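Local coordinates for manganese-containing pseudocatalase (Thermus thermophilus, PDB 2V8T), which probably breaks down hydrogen peroxide to water and oxygen at a two-manganese centre, as a catalase of the manganese family, at residues A[18-23]-A[108-113]; A[112-117]-A[124-129]; A[163-168]-A[176-181]; A[82-87]-A[169-174]. All blocks are in the same frame, centred on the assembly; numbering follows the deposited sequence.

Contact 1 of 4, residues A[18-23]-A[108-113]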
loop_
_atom_site.group_PDB
_atom_site.type_symbol
_atom_site.label_atom_id
_atom_site.label_comp_id
_atom_site.label_asym_id
_atom_site.label_seq_id
_atom_site.Cartn_x
_atom_site.Cartn_y
_atom_site.Cartn_z
ATOM N N GLN A 18 1.030 25.404 -19.966
ATOM C CA GLN A 18 0.988 24.237 -19.128
ATOM C C GLN A 18 1.810 23.102 -19.754
ATOM O O GLN A 18 1.815 22.910 -20.971
ATOM C CB GLN A 18 -0.446 23.645 -18.945
ATOM C CG GLN A 18 -1.296 24.522 -18.136
ATOM C CD GLN A 18 -2.789 24.246 -18.342
ATOM O OE1 GLN A 18 -3.297 24.448 -19.463
ATOM N NE2 GLN A 18 -3.471 23.750 -17.337
ATOM N N ASP A 19 2.428 22.302 -18.872
ATOM C CA ASP A 19 3.199 21.130 -19.294
ATOM C C ASP A 19 2.920 20.020 -18.297
ATOM O O ASP A 19 3.683 19.793 -17.333
ATOM C CB ASP A 19 4.673 21.435 -19.414
ATOM C CG ASP A 19 5.445 20.275 -20.079
ATOM O OD1 ASP A 19 4.965 19.122 -20.082
ATOM O OD2 ASP A 19 6.570 20.585 -20.567
ATOM N N PRO A 20 1.805 19.290 -18.487
ATOM C CA PRO A 20 1.413 18.263 -17.534
ATOM C C PRO A 20 2.480 17.208 -17.311
ATOM O O PRO A 20 2.758 16.831 -16.174
ATOM C CB PRO A 20 0.116 17.681 -18.146
ATOM C CG PRO A 20 -0.478 18.877 -18.899
ATOM C CD PRO A 20 0.753 19.543 -19.508
ATOM N N ASN A 21 3.053 16.660 -18.395
ATOM C CA ASN A 21 4.009 15.587 -18.205
ATOM C C ASN A 21 5.304 16.067 -17.528
ATOM O O ASN A 21 5.936 15.308 -16.783
ATOM C CB ASN A 21 4.289 14.829 -19.490
ATOM C CG ASN A 21 3.119 13.962 -19.926
ATOM O OD1 ASN A 21 2.153 13.750 -19.162
ATOM N ND2 ASN A 21 3.228 13.400 -21.122
ATOM N N ALA A 22 5.710 17.328 -17.757
ATOM C CA ALA A 22 6.822 17.871 -16.965
ATOM C C ALA A 22 6.457 17.876 -15.476
ATOM O O ALA A 22 7.269 17.485 -14.631
ATOM C CB ALA A 22 7.198 19.250 -17.422
ATOM N N ALA A 23 5.246 18.336 -15.155
ATOM C CA ALA A 23 4.799 18.335 -13.764
ATOM C C ALA A 23 4.850 16.918 -13.170
ATOM O O ALA A 23 5.231 16.715 -12.022
ATOM C CB ALA A 23 3.402 18.911 -13.665
ATOM N N LYS A 108 -7.110 13.837 -20.541
ATOM C CA LYS A 108 -7.415 12.444 -20.729
ATOM C C LYS A 108 -6.172 11.633 -21.097
ATOM O O LYS A 108 -6.110 10.418 -20.840
ATOM C CB LYS A 108 -8.509 12.297 -21.836
ATOM C CG LYS A 108 -9.203 10.956 -21.841
ATOM C CD LYS A 108 -10.149 10.831 -23.008
ATOM C CE LYS A 108 -9.464 10.591 -24.283
ATOM N NZ LYS A 108 -10.365 10.297 -25.470
ATOM N N ASP A 109 -5.220 12.265 -21.763
ATOM C CA ASP A 109 -4.102 11.560 -22.397
ATOM C C ASP A 109 -2.758 11.790 -21.702
ATOM O O ASP A 109 -1.758 11.207 -22.136
ATOM C CB ASP A 109 -4.013 11.976 -23.871
ATOM C CG ASP A 109 -5.211 11.572 -24.659
ATOM O OD1 ASP A 109 -5.735 10.470 -24.458
ATOM O OD2 ASP A 109 -5.620 12.359 -25.552
ATOM N N VAL A 110 -2.690 12.611 -20.667
ATOM C CA VAL A 110 -1.430 12.876 -19.979
ATOM C C VAL A 110 -1.091 11.707 -19.063
ATOM O O VAL A 110 -1.932 10.871 -18.753
ATOM C CB VAL A 110 -1.497 14.212 -19.194
ATOM C CG1 VAL A 110 -1.778 15.372 -20.146
ATOM C CG2 VAL A 110 -2.442 14.151 -18.006
ATOM N N ARG A 111 0.154 11.664 -18.589
ATOM C CA ARG A 111 0.550 10.582 -17.680
ATOM C C ARG A 111 -0.262 10.623 -16.382
ATOM O O ARG A 111 -0.772 9.586 -15.923
ATOM C CB ARG A 111 2.027 10.635 -17.356
ATOM C CG ARG A 111 2.942 10.326 -18.548
ATOM C CD ARG A 111 4.410 10.346 -18.149
ATOM N NE ARG A 111 4.751 9.216 -17.277
ATOM C CZ ARG A 111 4.972 9.267 -15.973
ATOM N NH1 ARG A 111 5.185 10.401 -15.338
ATOM N NH2 ARG A 111 5.009 8.106 -15.305
ATOM N N ASN A 112 -0.342 11.807 -15.783
ATOM C CA ASN A 112 -0.913 11.975 -14.448
ATOM C C ASN A 112 -2.256 12.695 -14.551
ATOM O O ASN A 112 -2.347 13.921 -14.565
ATOM C CB ASN A 112 0.057 12.707 -13.519
ATOM C CG ASN A 112 -0.449 12.792 -12.111
ATOM O OD1 ASN A 112 -1.663 12.801 -11.868
ATOM N ND2 ASN A 112 0.461 12.898 -11.136
ATOM N N ALA A 113 -3.321 11.908 -14.676
ATOM C CA ALA A 113 -4.664 12.461 -14.707
ATOM C C ALA A 113 -5.094 12.939 -13.307
ATOM O O ALA A 113 -5.992 13.789 -13.218
ATOM C CB ALA A 113 -5.660 11.410 -15.260
HETATM O O HOH W 1 1.024 14.098 -16.632
HETATM O O HOH W 2 -0.385 15.922 -15.227
HETATM O O HOH W 3 6.513 12.556 -16.784
HETATM O O HOH W 4 1.052 11.583 -22.169
#

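Contact 2 of 4, residues A[112-117]-A[124-129]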
loop_
_atom_site.group_PDB
_atom_site.type_symbol
_atom_site.label_atom_id
_atom_site.label_comp_id
_atom_site.label_asym_id
_atom_site.label_seq_id
_atom_site.Cartn_x
_atom_site.Cartn_y
_atom_site.Cartn_z
ATOM N N ASN A 112 -0.342 11.807 -15.783
ATOM C CA ASN A 112 -0.913 11.975 -14.448
ATOM C C ASN A 112 -2.256 12.695 -14.551
ATOM O O ASN A 112 -2.347 13.921 -14.565
ATOM C CB ASN A 112 0.057 12.707 -13.519
ATOM C CG ASN A 112 -0.449 12.792 -12.111
ATOM O OD1 ASN A 112 -1.663 12.801 -11.868
ATOM N ND2 ASN A 112 0.461 12.898 -11.136
ATOM N N ALA A 113 -3.321 11.908 -14.676
ATOM C CA ALA A 113 -4.664 12.461 -14.707
ATOM C C ALA A 113 -5.094 12.939 -13.307
ATOM O O ALA A 113 -5.992 13.789 -13.218
ATOM C CB ALA A 113 -5.660 11.410 -15.260
ATOM N N ALA A 114 -4.530 12.388 -12.248
ATOM C CA ALA A 114 -4.893 12.782 -10.893
ATOM C C ALA A 114 -4.681 14.274 -10.656
ATOM O O ALA A 114 -5.454 14.882 -9.918
ATOM C CB ALA A 114 -4.143 11.960 -9.865
ATOM N N HIS A 115 -3.646 14.866 -11.268
ATOM C CA HIS A 115 -3.428 16.304 -11.164
ATOM C C HIS A 115 -4.659 17.121 -11.501
ATOM O O HIS A 115 -4.800 18.239 -11.019
ATOM C CB HIS A 115 -2.298 16.727 -12.121
ATOM C CG HIS A 115 -0.937 16.534 -11.592
ATOM N ND1 HIS A 115 0.135 16.345 -12.464
ATOM C CD2 HIS A 115 -0.465 16.630 -10.320
ATOM C CE1 HIS A 115 1.215 16.329 -11.685
ATOM N NE2 HIS A 115 0.905 16.498 -10.387
ATOM N N PHE A 116 -5.518 16.582 -12.409
ATOM C CA PHE A 116 -6.674 17.285 -12.936
ATOM C C PHE A 116 -8.005 16.789 -12.367
ATOM O O PHE A 116 -9.014 17.448 -12.557
ATOM C CB PHE A 116 -6.673 17.191 -14.465
ATOM C CG PHE A 116 -5.470 17.829 -15.058
ATOM C CD1 PHE A 116 -5.511 19.221 -15.290
ATOM C CD2 PHE A 116 -4.347 17.115 -15.351
ATOM C CE1 PHE A 116 -4.440 19.904 -15.752
ATOM C CE2 PHE A 116 -3.194 17.808 -15.816
ATOM C CZ PHE A 116 -3.295 19.211 -15.996
ATOM N N ILE A 117 -8.021 15.626 -11.732
ATOM C CA ILE A 117 -9.228 15.050 -11.123
ATOM C C ILE A 117 -9.208 15.257 -9.611
ATOM O O ILE A 117 -10.061 15.934 -9.057
ATOM C CB ILE A 117 -9.391 13.558 -11.501
ATOM C CG1 ILE A 117 -9.450 13.355 -13.018
ATOM C CG2 ILE A 117 -10.620 12.991 -10.780
ATOM C CD1 ILE A 117 -9.330 11.907 -13.445
ATOM N N LEU A 124 0.294 17.226 -5.869
ATOM C CA LEU A 124 -0.216 16.182 -5.009
ATOM C C LEU A 124 0.946 15.541 -4.260
ATOM O O LEU A 124 2.111 15.737 -4.598
ATOM C CB LEU A 124 -1.006 15.128 -5.824
ATOM C CG LEU A 124 -2.238 15.696 -6.558
ATOM C CD1 LEU A 124 -2.754 14.647 -7.540
ATOM C CD2 LEU A 124 -3.337 16.123 -5.599
ATOM N N VAL A 125 0.645 14.760 -3.222
ATOM C CA VAL A 125 1.699 14.224 -2.326
ATOM C C VAL A 125 2.128 12.823 -2.820
ATOM O O VAL A 125 1.810 11.789 -2.226
ATOM C CB VAL A 125 1.230 14.223 -0.868
ATOM C CG1 VAL A 125 2.449 13.972 0.034
ATOM C CG2 VAL A 125 0.576 15.543 -0.491
ATOM N N MET A 126 2.801 12.824 -3.966
ATOM C CA MET A 126 3.025 11.620 -4.737
ATOM C C MET A 126 4.276 11.792 -5.605
ATOM O O MET A 126 4.815 12.892 -5.769
ATOM C CB MET A 126 1.828 11.250 -5.621
ATOM C CG MET A 126 1.547 12.312 -6.661
ATOM S SD MET A 126 0.201 11.894 -7.821
ATOM C CE MET A 126 -1.118 11.328 -6.794
ATOM N N GLY A 127 4.710 10.677 -6.173
ATOM C CA GLY A 127 5.845 10.662 -7.100
ATOM C C GLY A 127 5.426 10.614 -8.558
ATOM O O GLY A 127 4.292 10.903 -8.934
ATOM N N ALA A 128 6.400 10.285 -9.396
ATOM C CA ALA A 128 6.266 10.332 -10.844
ATOM C C ALA A 128 5.429 9.201 -11.430
ATOM O O ALA A 128 5.119 9.268 -12.633
ATOM C CB ALA A 128 7.653 10.336 -11.525
ATOM N N MET A 129 5.035 8.222 -10.647
ATOM C CA MET A 129 4.145 7.156 -11.071
ATOM C C MET A 129 2.761 7.296 -10.411
ATOM O O MET A 129 1.963 6.373 -10.484
ATOM C CB MET A 129 4.739 5.782 -10.792
ATOM C CG MET A 129 6.028 5.531 -11.533
ATOM S SD MET A 129 5.909 5.511 -13.314
ATOM C CE MET A 129 5.148 3.906 -13.533
HETATM O O HOH W 5 3.253 12.143 -11.265
#

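Contact 3 of 4, residues A[163-168]-A[176-181]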
loop_
_atom_site.group_PDB
_atom_site.type_symbol
_atom_site.label_atom_id
_atom_site.label_comp_id
_atom_site.label_asym_id
_atom_site.label_seq_id
_atom_site.Cartn_x
_atom_site.Cartn_y
_atom_site.Cartn_z
ATOM N N LEU A 163 19.015 15.224 -11.037
ATOM C CA LEU A 163 19.756 15.272 -12.292
ATOM C C LEU A 163 18.960 14.597 -13.425
ATOM O O LEU A 163 18.903 15.105 -14.548
ATOM C CB LEU A 163 21.111 14.600 -12.152
ATOM C CG LEU A 163 22.142 15.381 -11.328
ATOM C CD1 LEU A 163 23.278 14.440 -10.905
ATOM C CD2 LEU A 163 22.701 16.549 -12.108
ATOM N N ARG A 164 18.403 13.423 -13.137
ATOM C CA ARG A 164 17.673 12.708 -14.194
ATOM C C ARG A 164 16.416 13.461 -14.622
ATOM O O ARG A 164 16.134 13.570 -15.809
ATOM C CB ARG A 164 17.345 11.291 -13.722
ATOM C CG ARG A 164 18.603 10.434 -13.617
ATOM C CD ARG A 164 18.348 9.137 -12.846
ATOM N NE ARG A 164 19.566 8.333 -12.836
ATOM C CZ ARG A 164 19.669 7.160 -12.220
ATOM N NH1 ARG A 164 18.724 6.724 -11.422
ATOM N NH2 ARG A 164 20.795 6.480 -12.362
ATOM N N VAL A 165 15.666 14.038 -13.660
ATOM C CA VAL A 165 14.494 14.812 -14.036
ATOM C C VAL A 165 14.928 16.049 -14.820
ATOM O O VAL A 165 14.271 16.452 -15.795
ATOM C CB VAL A 165 13.656 15.167 -12.802
ATOM C CG1 VAL A 165 12.536 16.151 -13.147
ATOM C CG2 VAL A 165 13.040 13.892 -12.206
ATOM N N TYR A 166 16.031 16.707 -14.429
ATOM C CA TYR A 166 16.559 17.831 -15.181
ATOM C C TYR A 166 16.754 17.477 -16.639
ATOM O O TYR A 166 16.485 18.253 -17.559
ATOM C CB TYR A 166 17.892 18.285 -14.551
ATOM C CG TYR A 166 18.511 19.454 -15.251
ATOM C CD1 TYR A 166 19.367 19.261 -16.304
ATOM C CD2 TYR A 166 18.297 20.771 -14.819
ATOM C CE1 TYR A 166 19.955 20.334 -16.953
ATOM C CE2 TYR A 166 18.878 21.844 -15.441
ATOM C CZ TYR A 166 19.707 21.610 -16.532
ATOM O OH TYR A 166 20.335 22.655 -17.205
ATOM N N GLU A 167 17.280 16.262 -16.883
ATOM C CA GLU A 167 17.546 15.780 -18.221
ATOM C C GLU A 167 16.296 15.415 -19.023
ATOM O O GLU A 167 16.399 15.159 -20.233
ATOM C CB GLU A 167 18.500 14.594 -18.157
ATOM C CG GLU A 167 19.901 15.003 -17.687
ATOM C CD GLU A 167 20.804 13.821 -17.684
ATOM O OE1 GLU A 167 20.375 12.844 -16.945
ATOM O OE2 GLU A 167 21.855 13.758 -18.306
ATOM N N MET A 168 15.123 15.386 -18.358
ATOM C CA MET A 168 13.850 15.119 -18.996
ATOM C C MET A 168 13.085 16.398 -19.349
ATOM O O MET A 168 12.186 16.326 -20.184
ATOM C CB MET A 168 12.976 14.225 -18.059
ATOM C CG MET A 168 13.578 12.867 -17.780
ATOM S SD MET A 168 12.792 11.975 -16.368
ATOM C CE MET A 168 11.079 11.732 -17.004
ATOM N N GLU A 176 15.478 25.926 -13.187
ATOM C CA GLU A 176 15.899 26.853 -12.119
ATOM C C GLU A 176 15.783 26.211 -10.740
ATOM O O GLU A 176 16.703 26.236 -9.933
ATOM C CB GLU A 176 15.185 28.207 -12.111
ATOM C CG GLU A 176 15.574 29.062 -13.285
ATOM C CD GLU A 176 17.019 29.528 -13.347
ATOM O OE1 GLU A 176 17.760 29.392 -12.346
ATOM O OE2 GLU A 176 17.391 30.000 -14.450
ATOM N N MET A 177 14.615 25.609 -10.475
ATOM C CA MET A 177 14.424 24.930 -9.208
ATOM C C MET A 177 15.470 23.843 -9.027
ATOM O O MET A 177 16.057 23.691 -7.936
ATOM C CB MET A 177 12.999 24.389 -9.104
ATOM C CG MET A 177 12.750 23.534 -7.875
ATOM S SD MET A 177 13.223 21.800 -8.010
ATOM C CE MET A 177 11.945 21.222 -9.153
ATOM N N ILE A 178 15.676 23.023 -10.062
ATOM C CA ILE A 178 16.572 21.888 -9.908
ATOM C C ILE A 178 18.001 22.373 -9.753
ATOM O O ILE A 178 18.765 21.874 -8.937
ATOM C CB ILE A 178 16.416 20.871 -11.035
ATOM C CG1 ILE A 178 15.052 20.205 -10.970
ATOM C CG2 ILE A 178 17.587 19.882 -10.973
ATOM C CD1 ILE A 178 14.676 19.404 -12.201
ATOM N N GLY A 179 18.409 23.369 -10.577
ATOM C CA GLY A 179 19.760 23.876 -10.410
ATOM C C GLY A 179 20.017 24.367 -8.983
ATOM O O GLY A 179 21.086 24.125 -8.414
ATOM N N TYR A 180 19.051 25.072 -8.433
ATOM C CA TYR A 180 19.189 25.581 -7.063
ATOM C C TYR A 180 19.289 24.425 -6.065
ATOM O O TYR A 180 20.162 24.413 -5.180
ATOM C CB TYR A 180 18.034 26.523 -6.722
ATOM C CG TYR A 180 18.190 27.147 -5.366
ATOM C CD1 TYR A 180 19.176 28.091 -5.142
ATOM C CD2 TYR A 180 17.390 26.811 -4.296
ATOM C CE1 TYR A 180 19.370 28.702 -3.905
ATOM C CE2 TYR A 180 17.618 27.425 -3.026
ATOM C CZ TYR A 180 18.596 28.379 -2.882
ATOM O OH TYR A 180 18.784 28.943 -1.606
ATOM N N LEU A 181 18.382 23.454 -6.187
ATOM C CA LEU A 181 18.370 22.356 -5.226
ATOM C C LEU A 181 19.516 21.374 -5.414
ATOM O O LEU A 181 19.875 20.680 -4.455
ATOM C CB LEU A 181 17.011 21.693 -5.192
ATOM C CG LEU A 181 15.865 22.600 -4.687
ATOM C CD1 LEU A 181 14.579 21.796 -4.524
ATOM C CD2 LEU A 181 16.214 23.309 -3.364
#

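Contact 4 of 4, residues A[82-87]-A[169-174]. With SO4 (sulfate ion), chain H.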
loop_
_atom_site.group_PDB
_atom_site.type_symbol
_atom_site.label_atom_id
_atom_site.label_comp_id
_atom_site.label_asym_id
_atom_site.label_seq_id
_atom_site.Cartn_x
_atom_site.Cartn_y
_atom_site.Cartn_z
ATOM N N ASN A 82 3.112 23.444 -9.591
ATOM C CA ASN A 82 1.944 24.285 -9.774
ATOM C C ASN A 82 2.121 25.223 -10.968
ATOM O O ASN A 82 1.164 25.510 -11.693
ATOM C CB ASN A 82 1.616 25.040 -8.508
ATOM C CG ASN A 82 1.088 24.120 -7.429
ATOM O OD1 ASN A 82 0.531 23.066 -7.730
ATOM N ND2 ASN A 82 1.242 24.541 -6.152
ATOM N N SER A 83 3.329 25.746 -11.151
ATOM C CA SER A 83 3.634 26.585 -12.284
ATOM C C SER A 83 3.412 25.852 -13.593
ATOM O O SER A 83 2.870 26.421 -14.554
ATOM C CB SER A 83 5.080 27.094 -12.210
ATOM O OG SER A 83 5.304 27.972 -11.135
ATOM N N LEU A 84 3.856 24.596 -13.654
ATOM C CA LEU A 84 3.700 23.769 -14.844
ATOM C C LEU A 84 2.244 23.371 -15.092
ATOM O O LEU A 84 1.889 23.073 -16.239
ATOM C CB LEU A 84 4.596 22.530 -14.724
ATOM C CG LEU A 84 6.096 22.839 -14.733
ATOM C CD1 LEU A 84 6.871 21.621 -14.173
ATOM C CD2 LEU A 84 6.573 23.208 -16.132
ATOM N N LEU A 85 1.407 23.343 -14.056
ATOM C CA LEU A 85 0.018 22.953 -14.197
ATOM C C LEU A 85 -0.937 24.136 -14.369
ATOM O O LEU A 85 -2.111 23.941 -14.681
ATOM C CB LEU A 85 -0.426 22.146 -12.977
ATOM C CG LEU A 85 0.242 20.773 -12.839
ATOM C CD1 LEU A 85 -0.114 20.154 -11.518
ATOM C CD2 LEU A 85 -0.147 19.849 -13.992
ATOM N N ALA A 86 -0.460 25.366 -14.176
ATOM C CA ALA A 86 -1.340 26.550 -14.167
ATOM C C ALA A 86 -1.752 26.926 -15.568
ATOM O O ALA A 86 -0.942 27.181 -16.431
ATOM C CB ALA A 86 -0.554 27.732 -13.566
ATOM N N LYS A 87 -3.061 27.072 -15.790
ATOM C CA LYS A 87 -3.551 27.512 -17.080
ATOM C C LYS A 87 -3.300 29.011 -17.267
ATOM O O LYS A 87 -2.899 29.452 -18.348
ATOM C CB LYS A 87 -5.058 27.203 -17.210
ATOM C CG LYS A 87 -5.603 27.644 -18.582
ATOM C CD LYS A 87 -7.082 27.491 -18.760
ATOM C CE LYS A 87 -7.560 28.064 -20.106
ATOM N NZ LYS A 87 -9.002 28.236 -20.208
ATOM N N THR A 169 13.330 17.483 -18.631
ATOM C CA THR A 169 12.448 18.648 -18.637
ATOM C C THR A 169 13.274 19.841 -19.102
ATOM O O THR A 169 14.205 20.217 -18.433
ATOM C CB THR A 169 11.791 18.920 -17.220
ATOM O OG1 THR A 169 12.801 19.084 -16.235
ATOM C CG2 THR A 169 10.813 17.755 -16.842
ATOM N N ASP A 170 12.846 20.526 -20.158
ATOM C CA ASP A 170 13.478 21.707 -20.629
ATOM C C ASP A 170 12.848 23.007 -20.112
ATOM O O ASP A 170 13.333 24.080 -20.430
ATOM C CB ASP A 170 13.590 21.714 -22.165
ATOM C CG ASP A 170 12.286 21.754 -22.882
ATOM O OD1 ASP A 170 11.185 21.837 -22.260
ATOM O OD2 ASP A 170 12.286 21.658 -24.146
ATOM N N ASN A 171 11.854 22.907 -19.279
ATOM C CA ASN A 171 11.128 24.057 -18.834
ATOM C C ASN A 171 12.000 24.888 -17.885
ATOM O O ASN A 171 12.479 24.360 -16.882
ATOM C CB ASN A 171 9.871 23.620 -18.040
ATOM C CG ASN A 171 9.072 22.599 -18.736
ATOM O OD1 ASN A 171 9.472 21.407 -18.682
ATOM N ND2 ASN A 171 8.006 22.972 -19.393
ATOM N N PRO A 172 12.159 26.193 -18.139
ATOM C CA PRO A 172 12.993 27.000 -17.209
ATOM C C PRO A 172 12.576 26.926 -15.772
ATOM O O PRO A 172 13.431 26.983 -14.879
ATOM C CB PRO A 172 12.888 28.419 -17.804
ATOM C CG PRO A 172 12.755 28.143 -19.301
ATOM C CD PRO A 172 11.829 26.948 -19.378
ATOM N N VAL A 173 11.268 26.837 -15.464
ATOM C CA VAL A 173 10.878 26.802 -14.060
ATOM C C VAL A 173 11.493 25.570 -13.367
ATOM O O VAL A 173 11.952 25.636 -12.225
ATOM C CB VAL A 173 9.367 26.910 -13.876
ATOM C CG1 VAL A 173 8.600 25.681 -14.374
ATOM C CG2 VAL A 173 9.018 27.232 -12.448
ATOM N N ALA A 174 11.459 24.437 -14.068
ATOM C CA ALA A 174 12.041 23.216 -13.523
ATOM C C ALA A 174 13.549 23.291 -13.465
ATOM O O ALA A 174 14.165 22.854 -12.492
ATOM C CB ALA A 174 11.598 22.002 -14.359
HETATM S S SO4 H . 8.100 26.578 -20.774
HETATM O O1 SO4 H . 6.889 26.308 -21.564
HETATM O O2 SO4 H . 8.240 28.018 -20.617
HETATM O O3 SO4 H . 7.961 25.964 -19.452
HETATM O O4 SO4 H . 9.268 26.026 -21.453
#

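Contact 1 of 4, residues A[18-23]-A[108-113]
The N-terminal turn of helix 20-26 meets the loop that leads into helix 114-117, and Asn21 and Arg111 touch where they join. The Asn21 side-chain carbonyl takes the backbone N-H of Arg111, with OD1 2.9 Å from Arg111 N and the N-H pointing at it almost straight (174°). The donor arrives 19° off the carbonyl plane. The first torsion of Asn21 (chi1 -72°) sets CG beside its own backbone N and swings OD1 across to the loop, where it also rests 3.6 Å from Arg111 CG. A water that accepts from Asn112 N lies 2.8 Å from the same Asn21 OD1 and can donate to it, probably linking the amide oxygen to the next loop N-H as well. Another water bridges Asn21 O and Arg111 NH1. Next to this polar pair the contact is greasy: Pro20 CB lies 3.6 Å from Val110 CG1, the two side chains crossing near a right angle. Asp19 N-caps the helix, its OD1 3.0 Å from Ala22 N. Neighbouring subunits close in here: Arg111 NH2 donates to Arg111 O of the third subunit as well as to Ala128 O of its own chain. Towards helix 114-117, Pro20 touches Phe116 and Ala23 packs on His115.

Contact 2 of 4, residues A[112-117]-A[124-129]
One face of the His115 imidazole is covered by the Asn112 amide, whose ND2 sits 3.5 Å above the ring plane over its centre, while Leu124 CD1 approaches the ring obliquely, 4.1 Å from CD2. Gln27 OE1 pairs with His115 NE2. The motif is a side-chain cap on the short helix 114-117: Asn112 OD1 accepts from His115 N at 2.9 Å, the donor standing 44° above the carbonyl plane. With CG anti to the backbone N (chi1 -175°), the asparagine reaches forward over the first turn, so one amide both caps the helix and lies on the ring. The loop 124-129 then folds back against this turn. Leu124 CD1 fits between His115 and Ala114, 3.8 Å from Ala114 CB and 3.6 Å from Ala114 O. Gln27 NE2 also binds Leu124 O and Met126 O, tying the loop to the same glutamine as the histidine. All five touching residues are buried, and Met129 of the second subunit packs on Asn112 and Ala114. A water accepts from Asn112 ND2 and donates to Gly127 O. The second N-H of that amide makes a weak bond to sulfur, with ND2 3.5 Å from Met126 SD and an angle of 145°.

Contact 3 of 4, residues A[163-168]-A[176-181]
Ile178 fills the gap between helix 144-166 and helix 172-200, two long helices of the ferritin-like bundle that carry Glu155 and His188 to the manganese pair; the contact lies close to the turn joining them. From CB, which points at the other helix, the isoleucine forks. The CG2 methyl, anti to the backbone N, goes to Tyr166: it is 3.9 Å from Tyr166 CB and 4.0 Å from CD2, meeting the ring obliquely at the root of the aromatic side chain. The other branch runs through CG1, which lies beside the backbone N (chi1 -67°), and stretches on with chi2 at 167°. Its CD1 methyl thus reaches the backbone of the opposing helix, 3.8 Å from Tyr166 N and 3.9 Å from Tyr166 CA. The same methyl touches Val165 CG1 at 4.0 Å, the valine and isoleucine crossing near a right angle. Both methyls lie side by side against the start of Tyr166, and nothing but van der Waals packing joins the two segments. The tyrosine ring passes onward to where OH hydrogen-bonds Glu220 OE1; Ile218 and Pro219 lie against it, and Pro99 of the third subunit packs on it too. Val165 continues the apolar layer towards Val26 of helix 20-26. The side chain of Ile178 is about 11 Å from a manganese ion, so the packing lies near the metal site without entering it. The nearest CA atoms of the two segments are Tyr166 CA and Ile178 CA, 6.7 Å apart.

Contact 4 of 4, residues A[82-87]-A[169-174]
The last turn of helix 57-85 lies against the first turn of helix 172-200, with Ser83 CA and Val173 CA, 7.5 Å apart, the nearest CA atoms of the two segments. Leu84 reaches from the first helix to the second. Its CD2 methyl is shared by two residues of the second segment, resting 3.6 Å from Val173 CG1 and equally near Asn171 ND2. Val173 spreads its two methyls over successive residues: CG1, set between the backbone N and the carbonyl carbon (chi1 68°), faces Leu84, and CG2 reaches Ser83 CB at 3.9 Å. The Ser83 hydroxyl bonds back to Ala79 O within its own helix, while CB, with OG close behind, packs on that methyl. Asn171 occupies the N-cap position of helix 172-200 but makes no capping bond with its side chain. Instead ND2 donates to Asp19 OD2 and to a sulfate, O3 lying 3.0 Å from ND2 at an angle of 158°. The sulfate, probably from the crystallisation liquor, also takes Lys16 N. Alongside, Ala22 and Ala23 of helix 20-26 pack on Leu84, and Ala22 also meets Asn171, so this short helix fits against both the end of helix 57-85 and the entry to helix 172-200.

Overall arrangement
Contacts 2, 3 and 4 are buried, whereas contact 1 lies at the surface; all four touch the third subunit. Chemistry follows place: contact 3 is wholly apolar and contact 4 largely so, with an asparagine at its edge, and both join bundle helices and share helix 172-200, while contacts 1 and 2, where a loop meets a short helix, rely on asparagine amides and waters. Contact 2 continues contact 1 through Asn112 and Ala113. Contact 1 also meets contact 4, through Asp19 N on Leu84 O, and contact 4 reaches contact 2 through Leu85 packed on His115 and Phe116. Contact 3, nearest the manganese pair, joins contact 4 only along the sequence.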